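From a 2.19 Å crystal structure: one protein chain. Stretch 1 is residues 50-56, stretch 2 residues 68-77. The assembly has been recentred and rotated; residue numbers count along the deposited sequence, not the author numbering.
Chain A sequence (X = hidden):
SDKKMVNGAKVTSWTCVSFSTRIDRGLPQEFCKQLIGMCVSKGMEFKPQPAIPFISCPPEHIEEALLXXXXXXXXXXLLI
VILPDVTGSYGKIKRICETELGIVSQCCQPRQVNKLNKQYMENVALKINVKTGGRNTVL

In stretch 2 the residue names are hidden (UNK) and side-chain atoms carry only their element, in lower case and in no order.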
# COMPACT_ATOMS: atom_id res chain seq x y z
N PRO A 50 10.70 -5.54 -1.29
CA PRO A 50 10.18 -4.39 -2.02
C PRO A 50 11.17 -4.01 -3.12
O PRO A 50 12.34 -4.36 -3.01
CB PRO A 50 10.10 -3.31 -0.94
CG PRO A 50 11.23 -3.62 -0.05
CD PRO A 50 11.32 -5.14 -0.02
N ALA A 51 10.72 -3.32 -4.16
CA ALA A 51 11.59 -3.02 -5.29
C ALA A 51 12.62 -1.92 -4.95
O ALA A 51 13.67 -1.83 -5.58
CB ALA A 51 10.75 -2.62 -6.48
N ILE A 52 12.30 -1.09 -3.97
CA ILE A 52 13.26 -0.15 -3.39
C ILE A 52 12.97 -0.13 -1.89
O ILE A 52 11.88 -0.51 -1.48
CB ILE A 52 13.13 1.29 -3.98
CG1 ILE A 52 11.71 1.81 -3.79
CG2 ILE A 52 13.55 1.32 -5.46
CD1 ILE A 52 11.57 3.31 -4.05
N PRO A 53 13.96 0.28 -1.07
CA PRO A 53 13.77 0.28 0.38
C PRO A 53 12.58 1.14 0.82
O PRO A 53 12.26 2.09 0.12
CB PRO A 53 15.06 0.92 0.90
CG PRO A 53 16.07 0.64 -0.16
CD PRO A 53 15.31 0.73 -1.45
N PHE A 54 11.95 0.82 1.95
CA PHE A 54 10.85 1.64 2.44
C PHE A 54 11.35 3.05 2.72
O PHE A 54 12.52 3.25 3.06
CB PHE A 54 10.24 1.05 3.72
CG PHE A 54 9.41 -0.17 3.49
CD1 PHE A 54 8.64 -0.70 4.52
CD2 PHE A 54 9.39 -0.81 2.25
CE1 PHE A 54 7.86 -1.84 4.32
CE2 PHE A 54 8.62 -1.95 2.04
CZ PHE A 54 7.86 -2.46 3.08
N ILE A 55 10.45 4.02 2.59
CA ILE A 55 10.79 5.41 2.83
C ILE A 55 9.88 5.98 3.91
O ILE A 55 8.68 5.72 3.94
CB ILE A 55 10.68 6.24 1.52
CG1 ILE A 55 9.68 5.59 0.55
CG2 ILE A 55 12.01 6.34 0.82
CD1 ILE A 55 10.29 4.53 -0.41
N SER A 56 10.47 6.75 4.81
CA SER A 56 9.69 7.48 5.80
C SER A 56 10.12 8.93 5.74
O SER A 56 11.31 9.23 5.80
CB SER A 56 9.94 6.92 7.20
OG SER A 56 9.16 7.62 8.16
N UNK A 68 10.13 10.96 -6.34
CA UNK A 68 11.40 10.24 -6.17
C UNK A 68 11.18 8.74 -6.34
O UNK A 68 11.90 8.07 -7.08
o UNK A 68 13.43 9.19 -3.45
c UNK A 68 13.29 9.77 -4.55
o UNK A 68 14.18 9.78 -5.43
c UNK A 68 12.00 10.52 -4.79
N UNK A 69 10.16 8.23 -5.66
CA UNK A 69 9.87 6.79 -5.70
C UNK A 69 9.55 6.36 -7.11
O UNK A 69 9.99 5.31 -7.58
c UNK A 69 8.04 5.16 -5.15
c UNK A 69 8.35 7.10 -2.39
c UNK A 69 8.70 6.48 -4.77
c UNK A 69 9.22 6.43 -3.34
N UNK A 70 8.80 7.21 -7.80
CA UNK A 70 8.38 6.96 -9.16
C UNK A 70 9.55 6.90 -10.13
O UNK A 70 9.52 6.10 -11.06
c UNK A 70 7.15 8.79 -12.08
c UNK A 70 7.39 8.01 -9.62
n UNK A 70 6.68 8.18 -13.21
n UNK A 70 6.50 6.76 -11.61
c UNK A 70 7.04 7.90 -11.06
c UNK A 70 6.28 6.95 -12.90
N UNK A 71 10.56 7.75 -9.94
CA UNK A 71 11.69 7.79 -10.89
C UNK A 71 12.69 6.67 -10.62
O UNK A 71 13.36 6.19 -11.53
n UNK A 71 12.07 13.77 -12.83
c UNK A 71 12.28 11.56 -11.68
c UNK A 71 11.51 10.28 -11.41
c UNK A 71 11.35 12.58 -12.32
c UNK A 71 12.40 9.15 -10.90
N UNK A 72 12.76 6.26 -9.36
CA UNK A 72 13.69 5.21 -8.94
C UNK A 72 13.06 3.86 -9.11
O UNK A 72 13.73 2.84 -9.01
n UNK A 72 13.70 6.30 -2.83
c UNK A 72 14.11 5.39 -7.47
c UNK A 72 14.42 6.00 -3.90
c UNK A 72 14.80 6.73 -7.21
n UNK A 72 14.82 6.96 -4.73
c UNK A 72 15.62 6.72 -5.93
n UNK A 72 14.75 4.73 -4.14
N UNK A 73 11.75 3.85 -9.36
CA UNK A 73 11.04 2.60 -9.59
C UNK A 73 9.96 2.76 -10.63
O UNK A 73 8.77 2.65 -10.33
c UNK A 73 10.46 2.07 -8.29
N UNK A 74 10.36 3.00 -11.89
CA UNK A 74 9.42 3.22 -12.98
C UNK A 74 8.48 2.03 -13.19
O UNK A 74 7.41 2.20 -13.79
c UNK A 74 10.33 3.34 -14.20
c UNK A 74 11.76 2.93 -12.36
c UNK A 74 11.62 2.68 -13.80
N UNK A 75 8.86 0.86 -12.69
CA UNK A 75 8.06 -0.33 -12.91
C UNK A 75 7.13 -0.72 -11.77
O UNK A 75 6.44 -1.74 -11.87
N UNK A 76 7.12 0.09 -10.70
CA UNK A 76 6.30 -0.16 -9.51
C UNK A 76 4.90 -0.61 -9.89
O UNK A 76 4.22 0.06 -10.65
c UNK A 76 6.81 1.22 -7.27
c UNK A 76 6.17 1.11 -8.66
c UNK A 76 5.87 1.93 -6.29
c UNK A 76 7.27 -0.11 -6.69
N UNK A 77 4.47 -1.74 -9.34
CA UNK A 77 3.13 -2.25 -9.58
C UNK A 77 2.18 -1.81 -8.47
O UNK A 77 0.97 -1.87 -8.63
c UNK A 77 3.16 -3.78 -9.68
o UNK A 77 4.43 -6.40 -9.95
c UNK A 77 3.82 -4.30 -10.96
c UNK A 77 4.06 -5.81 -10.97
n UNK A 77 3.86 -6.43 -12.12
O HOH W 1 13.66 4.10 -1.59

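Position 68 lies on a helix that begins earlier in the chain. Its side chain has two carbons, the second carrying two oxygens, and makes no contact with stretch 1; this carboxylate on a single methylene is Asp68. Position 69 has four carbons, forked at the first, with one arm two carbons long. The tip of that arm lies 3.6 Å from CG1 of Ile55, and the carbon before it 4.0 Å from CD1 of Ile52. Branching at CB identifies Ile69, whose CA-to-CB bond points sideways although the end of the side chain comes nearer.

At position 70 one carbon leads to a five-membered ring of three carbons and two nitrogens, an imidazole on a CA-to-CB bond that points away from stretch 1, with no contact there: His70. Position 71 carries four carbons in a row ending in nitrogen and is out of reach; it is Lys71, fully extended beyond chi1, and it touches a crystal neighbour, as does His70.

Position 72 has three carbons, a nitrogen, and a carbon bearing two more nitrogens. This guanidinium, one nitrogen of which lies 3.5 Å from CD1 of Ile52, defines Arg72. One turn back along the helix, Asp68 forms a salt bridge with it: NE of Arg72 is 2.9 Å from OD1 of Asp68, a weak hydrogen bond, and NH1 of Arg72 donates to the same OD1 at 3.0 Å.

Position 73 has a single carbon, 4.3 Å from CG2 of Ile52, and is Ala73. At position 74 three carbons close a ring onto the backbone nitrogen, giving Pro74, clear of stretch 1. Position 75 has no side-chain atoms and is Gly75. Position 76 has four carbons forked at the second, one terminal carbon lying 4.3 Å from CB of Ala51; this is Leu76. It closes a type I turn in which its N donates to O of Ala73 at 3.1 Å. Position 77 has three carbons, the third bearing one oxygen and one nitrogen: the amide of Gln77, out of reach of stretch 1.

The contact is mainly apolar, and no direct hydrogen bond crosses it. Ile52 is central, its side chain meeting Ile69, Arg72 and Ala73, while Ile55 packs on Ile69 and its CG2 lies at the edge of the guanidinium, 4.0 Å from NH1 of Arg72. Water 1 supplies a polar link, accepting from NH1 of Arg72 at 2.5 Å and donating from its oxygen to O of Pro53 at 3.0 Å. The guanidinium thus joins helix carboxylate, isoleucine side chains and loop backbone.

Stretch 2, residues 68-77: DIHKRAPGLQ
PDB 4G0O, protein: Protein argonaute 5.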